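Long-range contacts in Endoglucanase(Endo-1,4-beta-glucanase)protein (Pseudomonas stutzeri, PDB 6R2J), which probably hydrolyses internal beta-1,4-glycosidic bonds of cellulose-like glucans, as a family 5 endoglucanase, and is seen here with cellobiose bound: residues Y46-I52 with D303-M307; L72-I77 with K125-F130; W152-Q157 with F192-D196. All coordinates share one frame; numbering follows the deposited sequence.

All three contacts lie in the outer layer of one TIM barrel, each 17 to 19 Å from the centre of the chain. Contact 1 ties helix 41-49, between the first two strands, to helix 305-311, which follows the last strand, so contacts 2 and 3 fall within the loop it closes. Contact 2 pairs helices 74-89 and 116-130; contact 3, later in the chain, sets helix 152-166 against the loop before strand 201-206. Centres of contacts 2 and 3 are 23 Å apart; contact 1 lies 30 and 35 Å from them, on the opposite side of the chain's centre from contact 3. None touches another; the three join separate parts of the outer layer.

Contact 1 of 3, residues Y46-I52 with D303-M307; sequences YYADQGI and DRPQM
M307 leaves its helix with CG anti to the backbone N (chi1 -175°) and then bends at chi2 and chi3, which brings its thioether into a nest formed by Y46, Y47, Q50 and I52. Here the TIM barrel closes: helix 41-49 follows the first strand, helix 305-311 follows the last, and the end of the one meets the start of the other. Helix 41-49 stops in a Schellman motif, with G51 at the C-prime position and bonds from I52 N to Y47 O and from G51 N to A48 O; that turn sends I52 back toward M307. The methyl CE of M307 meets CD1 of Y47 at 3.4 Å, at the edge of the ring and near its plane, and faces CD1 of I52 tip to tip at 3.5 Å. SD rests 3.8 Å from CB of Q50, whose own CG covers a face of the Y46 ring. Beside this apolar patch the polar link is short. Y46 OH donates to OD1 of D303 at 2.6 Å, arriving 50° out of the carboxylate plane, while OD1 itself lies at the edge of the tyrosine ring. Ring and carboxylate are turned 55° against each other. The other oxygen, OD2, forms a salt bridge with R311, at the end of helix 305-311, so each carboxylate oxygen has its own partner. Y47 turns its hydroxyl elsewhere, to E297. Y46 OH is also an acceptor: a water donates a hydrogen bond to it at 2.7 Å and in turn takes the backbone N-H of R304, the N-cap residue, with 3.0 Å from R304 N to the water oxygen.

Contact 2 of 3, residues L72-I77 with K125-F130; sequences LNFDQI and KLAERF
R129 lays its guanidinium against L72, and the bend at its second torsion (chi2 -67°) is what turns the flat group toward that leucine. L72 comes from the opposite direction and puts CD1 over one face of the guanidinium, offset toward its rim, while NH2 of R129 sits 3.7 Å from CB of L72. The pair spans two consecutive helices of the TIM barrel: the N-terminal start of helix 74-89 meets the C-terminal end of helix 116-130. L72 has its second torsion extended (chi2 -178°), which carries CD1 on to CB of K125, 3.8 Å away; CD of the lysine also skirts CG of L72, and only the end leads away, NZ making a weak bond to S121. I77 splits its branches between three partners. CD1 touches CD2 of L126 at 3.7 Å, CG1 lies 3.9 Å from NH1 of R129, and CG2 stands 3.9 Å from CZ of F130. The backbone O of I77 lies in the plane of that phenylalanine ring, at its edge, and CB of R129 lies over the centre of one face. F130 reaches further, to L80 and L84 of helix 74-89 and to Y139 of strand 136-140, so the apolar run continues to the barrel wall. At the start of helix 74-89, N73 is the N-cap and accepts from Q76 N, 3.0 Å from its OD1. Chemically this is mainly van der Waals contact: the two segments share no polar bond, and the arginine contributes the flat of a charged group and its methylenes, an arrangement that probably lets its charge stay near solvent at the rim.

Contact 3 of 3, residues W152-Q157 with F192-D196; sequences WPGAAQ and FLIND
Q157 and N195 form a two-pronged amide-to-backbone contact, fastening the first turns of helix 152-166 to the loop that leads into strand 201-206 of the TIM barrel. The side chain of Q157 works like the edge of a strand. Its OE1 accepts from N195 N at 2.7 Å, almost straight (175°), and its NE2 donates to N195 O at 2.9 Å; each bond falls on a lone pair in the plane of the accepting carbonyl. CG stands anti to the backbone N, and the turn at chi2 (72°) brings the amide up beside the loop. NE2 also donates to D161, one turn further along the helix, so both its hydrogens are used and the amide is fixed against flipping. Beside it I194 slides past Q157 in the opposite direction, with CG2 only 3.3 Å from OE1, and pushes CD1 toward the helix, 3.6 Å from CB of A156. The isoleucine is itself pinned by its backbone N, which bonds to the hydroxyl of Y203, and packs on I174 and L201 of the barrel strands. Further back, the F192 ring receives CB of P153 at its edge, 4.1 Å from CE1, while CZ of F192 comes within 3.8 Å of NE1 of W152. That indole N-H is bonded to the backbone O of E175, and CB of A156 lies over one face of its ring; the W152 side chain is about 11 Å from a bound beta-D-glucopyranose. A leucine in place of Q157 would probably leave both the N-H and the C=O of N195 without their mates and let this part of the loop drift from the helix. The chemistry thus divides in two: directional bonds probably help to set where the loop lies, and mostly buried apolar groups pack beside them.

Contact 1 of 3, residues Y46-I52 with D303-M307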
loop_
_atom_site.group_PDB
_atom_site.type_symbol
_atom_site.label_atom_id
_atom_site.label_comp_id
_atom_site.label_asym_id
_atom_site.label_seq_id
_atom_site.Cartn_x
_atom_site.Cartn_y
_atom_site.Cartn_z
ATOM N N TYR A 46 -8.481 -17.405 -1.373
ATOM C CA TYR A 46 -9.180 -16.879 -2.538
ATOM C C TYR A 46 -8.222 -16.125 -3.458
ATOM O O TYR A 46 -8.173 -16.381 -4.662
ATOM C CB TYR A 46 -10.343 -15.975 -2.129
ATOM C CG TYR A 46 -10.988 -15.346 -3.348
ATOM C CD1 TYR A 46 -11.783 -16.089 -4.188
ATOM C CD2 TYR A 46 -10.759 -14.013 -3.673
ATOM C CE1 TYR A 46 -12.339 -15.509 -5.328
ATOM C CE2 TYR A 46 -11.301 -13.429 -4.775
ATOM C CZ TYR A 46 -12.088 -14.170 -5.612
ATOM O OH TYR A 46 -12.629 -13.582 -6.736
ATOM N N TYR A 47 -7.465 -15.169 -2.924
ATOM C CA TYR A 47 -6.653 -14.337 -3.816
ATOM C C TYR A 47 -5.505 -15.131 -4.406
ATOM O O TYR A 47 -5.190 -14.987 -5.584
ATOM C CB TYR A 47 -6.213 -13.053 -3.113
ATOM C CG TYR A 47 -7.407 -12.162 -2.867
ATOM C CD1 TYR A 47 -7.963 -11.380 -3.898
ATOM C CD2 TYR A 47 -8.023 -12.152 -1.634
ATOM C CE1 TYR A 47 -9.092 -10.586 -3.684
ATOM C CE2 TYR A 47 -9.134 -11.371 -1.390
ATOM C CZ TYR A 47 -9.670 -10.573 -2.400
ATOM O OH TYR A 47 -10.773 -9.794 -2.113
ATOM N N ALA A 48 -4.907 -16.025 -3.625
ATOM C CA ALA A 48 -3.948 -16.966 -4.206
ATOM C C ALA A 48 -4.579 -17.757 -5.345
ATOM O O ALA A 48 -3.957 -17.970 -6.397
ATOM C CB ALA A 48 -3.461 -17.943 -3.136
ATOM N N ASP A 49 -5.815 -18.221 -5.152
ATOM C CA ASP A 49 -6.458 -19.005 -6.207
ATOM C C ASP A 49 -6.611 -18.194 -7.490
ATOM O O ASP A 49 -6.634 -18.754 -8.590
ATOM C CB ASP A 49 -7.822 -19.515 -5.728
ATOM C CG ASP A 49 -7.716 -20.732 -4.824
ATOM O OD1 ASP A 49 -6.595 -21.250 -4.601
ATOM O OD2 ASP A 49 -8.770 -21.172 -4.326
ATOM N N GLN A 50 -6.726 -16.880 -7.367
ATOM C CA GLN A 50 -6.829 -15.981 -8.504
ATOM C C GLN A 50 -5.471 -15.596 -9.078
ATOM O O GLN A 50 -5.422 -14.768 -9.992
ATOM C CB GLN A 50 -7.589 -14.725 -8.073
ATOM C CG GLN A 50 -8.945 -14.999 -7.429
ATOM C CD GLN A 50 -9.999 -15.602 -8.406
ATOM O OE1 GLN A 50 -10.095 -15.203 -9.581
ATOM N NE2 GLN A 50 -10.802 -16.548 -7.902
ATOM N N GLY A 51 -4.377 -16.191 -8.594
ATOM C CA GLY A 51 -3.053 -15.882 -9.096
ATOM C C GLY A 51 -2.383 -14.683 -8.477
ATOM O O GLY A 51 -1.415 -14.159 -9.052
ATOM N N ILE A 52 -2.886 -14.205 -7.339
ATOM C CA ILE A 52 -2.394 -12.987 -6.697
ATOM C C ILE A 52 -1.492 -13.425 -5.559
ATOM O O ILE A 52 -1.922 -14.171 -4.668
ATOM C CB ILE A 52 -3.542 -12.118 -6.163
ATOM C CG1 ILE A 52 -4.401 -11.519 -7.275
ATOM C CG2 ILE A 52 -3.002 -10.986 -5.372
ATOM C CD1 ILE A 52 -5.668 -10.851 -6.785
ATOM N N ASP A 303 -17.136 -13.946 -8.341
ATOM C CA ASP A 303 -16.062 -12.996 -8.562
ATOM C C ASP A 303 -16.647 -11.650 -8.920
ATOM O O ASP A 303 -17.692 -11.560 -9.570
ATOM C CB ASP A 303 -15.179 -13.414 -9.730
ATOM C CG ASP A 303 -14.412 -14.670 -9.453
ATOM O OD1 ASP A 303 -14.150 -15.002 -8.253
ATOM O OD2 ASP A 303 -14.070 -15.333 -10.455
ATOM N N ARG A 304 -15.943 -10.602 -8.494
ATOM C CA ARG A 304 -16.287 -9.222 -8.764
ATOM C C ARG A 304 -15.792 -8.807 -10.140
ATOM O O ARG A 304 -14.856 -9.400 -10.692
ATOM C CB ARG A 304 -15.654 -8.331 -7.703
ATOM C CG ARG A 304 -16.279 -8.512 -6.333
ATOM C CD ARG A 304 -17.613 -7.786 -6.263
ATOM N NE ARG A 304 -17.407 -6.351 -6.050
ATOM C CZ ARG A 304 -18.256 -5.394 -6.411
ATOM N NH1 ARG A 304 -19.392 -5.728 -7.021
ATOM N NH2 ARG A 304 -17.961 -4.120 -6.141
ATOM N N PRO A 305 -16.423 -7.789 -10.729
ATOM C CA PRO A 305 -15.988 -7.358 -12.068
ATOM C C PRO A 305 -14.545 -6.885 -12.092
ATOM O O PRO A 305 -13.871 -6.982 -13.120
ATOM C CB PRO A 305 -16.951 -6.213 -12.430
ATOM C CG PRO A 305 -18.022 -6.188 -11.376
ATOM C CD PRO A 305 -17.509 -6.953 -10.175
ATOM N N GLN A 306 -14.064 -6.328 -10.983
ATOM C CA GLN A 306 -12.698 -5.833 -10.929
ATOM C C GLN A 306 -11.695 -6.969 -10.874
ATOM O O GLN A 306 -10.574 -6.827 -11.387
ATOM C CB GLN A 306 -12.510 -4.912 -9.721
ATOM C CG GLN A 306 -13.478 -3.724 -9.664
ATOM C CD GLN A 306 -14.719 -4.018 -8.835
ATOM O OE1 GLN A 306 -15.142 -5.160 -8.731
ATOM N NE2 GLN A 306 -15.310 -2.977 -8.242
ATOM N N MET A 307 -12.049 -8.091 -10.240
ATOM C CA MET A 307 -11.179 -9.262 -10.315
ATOM C C MET A 307 -11.095 -9.772 -11.751
ATOM O O MET A 307 -10.005 -10.034 -12.267
ATOM C CB MET A 307 -11.689 -10.337 -9.347
ATOM C CG MET A 307 -10.833 -11.590 -9.205
ATOM S SD MET A 307 -9.109 -11.322 -8.871
ATOM C CE MET A 307 -9.150 -10.978 -7.109
HETATM O O HOH W 1 -13.725 -11.109 -6.529
#

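Contact 2 of 3, residues L72-I77 with K125-F130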
loop_
_atom_site.group_PDB
_atom_site.type_symbol
_atom_site.label_atom_id
_atom_site.label_comp_id
_atom_site.label_asym_id
_atom_site.label_seq_id
_atom_site.Cartn_x
_atom_site.Cartn_y
_atom_site.Cartn_z
ATOM N N LEU A 72 4.448 -2.121 22.835
ATOM C CA LEU A 72 3.567 -2.595 21.782
ATOM C C LEU A 72 2.478 -3.489 22.366
ATOM O O LEU A 72 2.672 -4.189 23.372
ATOM C CB LEU A 72 4.359 -3.371 20.725
ATOM C CG LEU A 72 5.467 -2.615 19.995
ATOM C CD1 LEU A 72 6.139 -3.445 18.954
ATOM C CD2 LEU A 72 4.921 -1.351 19.346
ATOM N N ASN A 73 1.318 -3.456 21.717
ATOM C CA ASN A 73 0.208 -4.327 22.079
ATOM C C ASN A 73 0.465 -5.740 21.560
ATOM O O ASN A 73 0.456 -5.966 20.348
ATOM C CB ASN A 73 -1.070 -3.777 21.464
ATOM C CG ASN A 73 -2.284 -4.480 21.973
ATOM O OD1 ASN A 73 -2.740 -5.431 21.380
ATOM N ND2 ASN A 73 -2.823 -4.007 23.065
ATOM N N PHE A 74 0.623 -6.694 22.490
ATOM C CA PHE A 74 0.916 -8.095 22.175
ATOM C C PHE A 74 -0.127 -8.702 21.245
ATOM O O PHE A 74 0.214 -9.363 20.263
ATOM C CB PHE A 74 0.964 -8.844 23.510
ATOM C CG PHE A 74 1.341 -10.289 23.408
ATOM C CD1 PHE A 74 2.677 -10.677 23.321
ATOM C CD2 PHE A 74 0.355 -11.276 23.406
ATOM C CE1 PHE A 74 3.021 -12.013 23.231
ATOM C CE2 PHE A 74 0.691 -12.612 23.297
ATOM C CZ PHE A 74 2.027 -12.983 23.238
ATOM N N ASP A 75 -1.408 -8.494 21.527
ATOM C CA ASP A 75 -2.432 -9.120 20.691
ATOM C C ASP A 75 -2.431 -8.551 19.270
ATOM O O ASP A 75 -2.758 -9.260 18.326
ATOM C CB ASP A 75 -3.823 -8.936 21.302
ATOM C CG ASP A 75 -4.078 -9.817 22.517
ATOM O OD1 ASP A 75 -3.501 -10.921 22.600
ATOM O OD2 ASP A 75 -4.878 -9.402 23.396
ATOM N N GLN A 76 -2.164 -7.249 19.106
ATOM C CA GLN A 76 -2.151 -6.666 17.770
ATOM C C GLN A 76 -0.972 -7.208 16.981
ATOM O O GLN A 76 -1.117 -7.586 15.809
ATOM C CB GLN A 76 -2.141 -5.136 17.878
ATOM C CG GLN A 76 -2.386 -4.398 16.549
ATOM C CD GLN A 76 -3.860 -4.289 16.115
ATOM O OE1 GLN A 76 -4.137 -3.975 14.955
ATOM N NE2 GLN A 76 -4.802 -4.556 17.041
ATOM N N ILE A 77 0.181 -7.326 17.633
ATOM C CA ILE A 77 1.332 -7.951 16.984
ATOM C C ILE A 77 0.997 -9.387 16.570
ATOM O O ILE A 77 1.300 -9.817 15.449
ATOM C CB ILE A 77 2.581 -7.893 17.890
ATOM C CG1 ILE A 77 2.958 -6.463 18.286
ATOM C CG2 ILE A 77 3.789 -8.567 17.214
ATOM C CD1 ILE A 77 3.417 -5.604 17.136
ATOM N N LYS A 125 10.956 -1.160 16.749
ATOM C CA LYS A 125 10.330 -2.226 17.522
ATOM C C LYS A 125 9.523 -3.152 16.631
ATOM O O LYS A 125 9.580 -4.369 16.809
ATOM C CB LYS A 125 9.445 -1.654 18.630
ATOM C CG LYS A 125 10.160 -1.342 19.926
ATOM C CD LYS A 125 9.133 -1.010 20.972
ATOM C CE LYS A 125 9.749 -0.735 22.324
ATOM N NZ LYS A 125 10.055 0.713 22.456
ATOM N N LEU A 126 8.746 -2.604 15.684
ATOM C CA LEU A 126 8.003 -3.464 14.758
ATOM C C LEU A 126 8.939 -4.326 13.906
ATOM O O LEU A 126 8.673 -5.517 13.680
ATOM C CB LEU A 126 7.098 -2.624 13.858
ATOM C CG LEU A 126 5.894 -1.941 14.509
ATOM C CD1 LEU A 126 5.230 -0.997 13.544
ATOM C CD2 LEU A 126 4.941 -3.007 15.002
ATOM N N ALA A 127 10.039 -3.745 13.409
ATOM C CA ALA A 127 10.961 -4.525 12.585
ATOM C C ALA A 127 11.607 -5.654 13.385
ATOM O O ALA A 127 11.901 -6.714 12.829
ATOM C CB ALA A 127 12.010 -3.601 11.966
ATOM N N GLU A 128 11.846 -5.441 14.687
ATOM C CA GLU A 128 12.319 -6.509 15.563
ATOM C C GLU A 128 11.299 -7.637 15.666
ATOM O O GLU A 128 11.672 -8.808 15.753
ATOM C CB GLU A 128 12.592 -5.947 16.966
ATOM C CG GLU A 128 13.844 -5.043 17.126
ATOM C CD GLU A 128 13.859 -4.283 18.469
ATOM O OE1 GLU A 128 13.208 -4.748 19.425
ATOM O OE2 GLU A 128 14.510 -3.218 18.583
ATOM N N ARG A 129 10.010 -7.314 15.644
ATOM C CA ARG A 129 9.005 -8.369 15.761
ATOM C C ARG A 129 8.878 -9.208 14.481
ATOM O O ARG A 129 8.596 -10.415 14.555
ATOM C CB ARG A 129 7.644 -7.758 16.099
ATOM C CG ARG A 129 7.540 -6.908 17.363
ATOM C CD ARG A 129 7.736 -7.735 18.638
ATOM N NE ARG A 129 7.710 -6.840 19.793
ATOM C CZ ARG A 129 6.760 -6.842 20.725
ATOM N NH1 ARG A 129 5.767 -7.732 20.651
ATOM N NH2 ARG A 129 6.788 -5.978 21.731
ATOM N N PHE A 130 9.027 -8.590 13.292
ATOM C CA PHE A 130 8.718 -9.267 12.025
ATOM C C PHE A 130 9.919 -9.567 11.135
ATOM O O PHE A 130 9.765 -10.267 10.129
ATOM C CB PHE A 130 7.669 -8.471 11.232
ATOM C CG PHE A 130 6.437 -8.145 12.021
ATOM C CD1 PHE A 130 5.650 -9.133 12.522
ATOM C CD2 PHE A 130 6.073 -6.839 12.256
ATOM C CE1 PHE A 130 4.483 -8.810 13.252
ATOM C CE2 PHE A 130 4.939 -6.512 12.982
ATOM C CZ PHE A 130 4.137 -7.501 13.478
#

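Contact 3 of 3, residues W152-Q157 with F192-D196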
loop_
_atom_site.group_PDB
_atom_site.type_symbol
_atom_site.label_atom_id
_atom_site.label_comp_id
_atom_site.label_asym_id
_atom_site.label_seq_id
_atom_site.Cartn_x
_atom_site.Cartn_y
_atom_site.Cartn_z
ATOM N N TRP A 152 7.133 15.598 6.906
ATOM C CA TRP A 152 7.158 14.216 6.428
ATOM C C TRP A 152 8.569 13.729 6.028
ATOM O O TRP A 152 8.945 12.603 6.407
ATOM C CB TRP A 152 6.071 13.984 5.363
ATOM C CG TRP A 152 6.256 12.631 4.695
ATOM C CD1 TRP A 152 6.436 12.389 3.368
ATOM C CD2 TRP A 152 6.359 11.340 5.345
ATOM N NE1 TRP A 152 6.607 11.036 3.144
ATOM C CE2 TRP A 152 6.558 10.377 4.342
ATOM C CE3 TRP A 152 6.250 10.904 6.658
ATOM C CZ2 TRP A 152 6.695 9.023 4.624
ATOM C CZ3 TRP A 152 6.391 9.560 6.927
ATOM C CH2 TRP A 152 6.613 8.642 5.918
ATOM N N PRO A 153 9.383 14.484 5.262
ATOM C CA PRO A 153 10.670 13.915 4.807
ATOM C C PRO A 153 11.616 13.519 5.942
ATOM O O PRO A 153 12.252 12.459 5.886
ATOM C CB PRO A 153 11.233 15.026 3.912
ATOM C CG PRO A 153 9.972 15.719 3.349
ATOM C CD PRO A 153 9.026 15.722 4.536
ATOM N N GLY A 154 11.718 14.343 6.987
ATOM C CA GLY A 154 12.513 13.974 8.142
ATOM C C GLY A 154 11.984 12.763 8.887
ATOM O O GLY A 154 12.764 11.990 9.457
ATOM N N ALA A 155 10.660 12.621 8.955
ATOM C CA ALA A 155 10.068 11.474 9.644
ATOM C C ALA A 155 10.369 10.192 8.891
ATOM O O ALA A 155 10.699 9.171 9.507
ATOM C CB ALA A 155 8.553 11.654 9.762
ATOM N N ALA A 156 10.281 10.247 7.551
ATOM C CA ALA A 156 10.567 9.073 6.723
ATOM C C ALA A 156 12.011 8.610 6.888
ATOM O O ALA A 156 12.274 7.401 6.977
ATOM C CB ALA A 156 10.296 9.376 5.248
ATOM N N GLN A 157 12.968 9.551 6.916
ATOM C CA GLN A 157 14.357 9.165 7.145
ATOM C C GLN A 157 14.600 8.640 8.566
ATOM O O GLN A 157 15.437 7.743 8.764
ATOM C CB GLN A 157 15.269 10.336 6.814
ATOM C CG GLN A 157 16.726 9.982 6.739
ATOM C CD GLN A 157 17.045 9.178 5.499
ATOM O OE1 GLN A 157 16.892 9.653 4.386
ATOM N NE2 GLN A 157 17.479 7.952 5.689
ATOM N N PHE A 192 12.537 14.856 -3.505
ATOM C CA PHE A 192 12.304 13.953 -2.394
ATOM C C PHE A 192 13.264 12.770 -2.545
ATOM O O PHE A 192 13.371 12.170 -3.626
ATOM C CB PHE A 192 10.808 13.560 -2.386
ATOM C CG PHE A 192 10.398 12.683 -1.226
ATOM C CD1 PHE A 192 10.817 12.965 0.070
ATOM C CD2 PHE A 192 9.612 11.558 -1.449
ATOM C CE1 PHE A 192 10.468 12.135 1.130
ATOM C CE2 PHE A 192 9.279 10.698 -0.409
ATOM C CZ PHE A 192 9.695 10.990 0.896
ATOM N N LEU A 193 13.995 12.465 -1.466
ATOM C CA LEU A 193 14.994 11.398 -1.521
ATOM C C LEU A 193 15.334 10.935 -0.121
ATOM O O LEU A 193 15.913 11.692 0.660
ATOM C CB LEU A 193 16.272 11.886 -2.208
ATOM C CG LEU A 193 17.241 10.786 -2.668
ATOM C CD1 LEU A 193 18.378 11.387 -3.535
ATOM C CD2 LEU A 193 17.862 10.037 -1.503
ATOM N N ILE A 194 15.049 9.692 0.156
ATOM C CA ILE A 194 15.395 9.044 1.412
ATOM C C ILE A 194 16.634 8.182 1.205
ATOM O O ILE A 194 16.791 7.514 0.175
ATOM C CB ILE A 194 14.202 8.206 1.926
ATOM C CG1 ILE A 194 12.936 9.068 1.958
ATOM C CG2 ILE A 194 14.490 7.606 3.293
ATOM C CD1 ILE A 194 13.013 10.204 2.979
ATOM N N ASN A 195 17.505 8.170 2.196
ATOM C CA ASN A 195 18.757 7.443 2.095
ATOM C C ASN A 195 18.588 6.024 2.626
ATOM O O ASN A 195 18.137 5.830 3.767
ATOM C CB ASN A 195 19.817 8.171 2.905
ATOM C CG ASN A 195 20.107 9.548 2.374
ATOM O OD1 ASN A 195 20.359 9.726 1.191
ATOM N ND2 ASN A 195 20.057 10.550 3.259
ATOM N N ASP A 196 18.931 5.051 1.786
ATOM C CA ASP A 196 18.905 3.638 2.151
ATOM C C ASP A 196 20.148 2.979 1.575
ATOM O O ASP A 196 20.191 2.650 0.378
ATOM C CB ASP A 196 17.654 2.897 1.697
ATOM C CG ASP A 196 17.650 1.434 2.154
ATOM O OD1 ASP A 196 18.416 1.058 3.058
ATOM O OD2 ASP A 196 16.862 0.642 1.622
#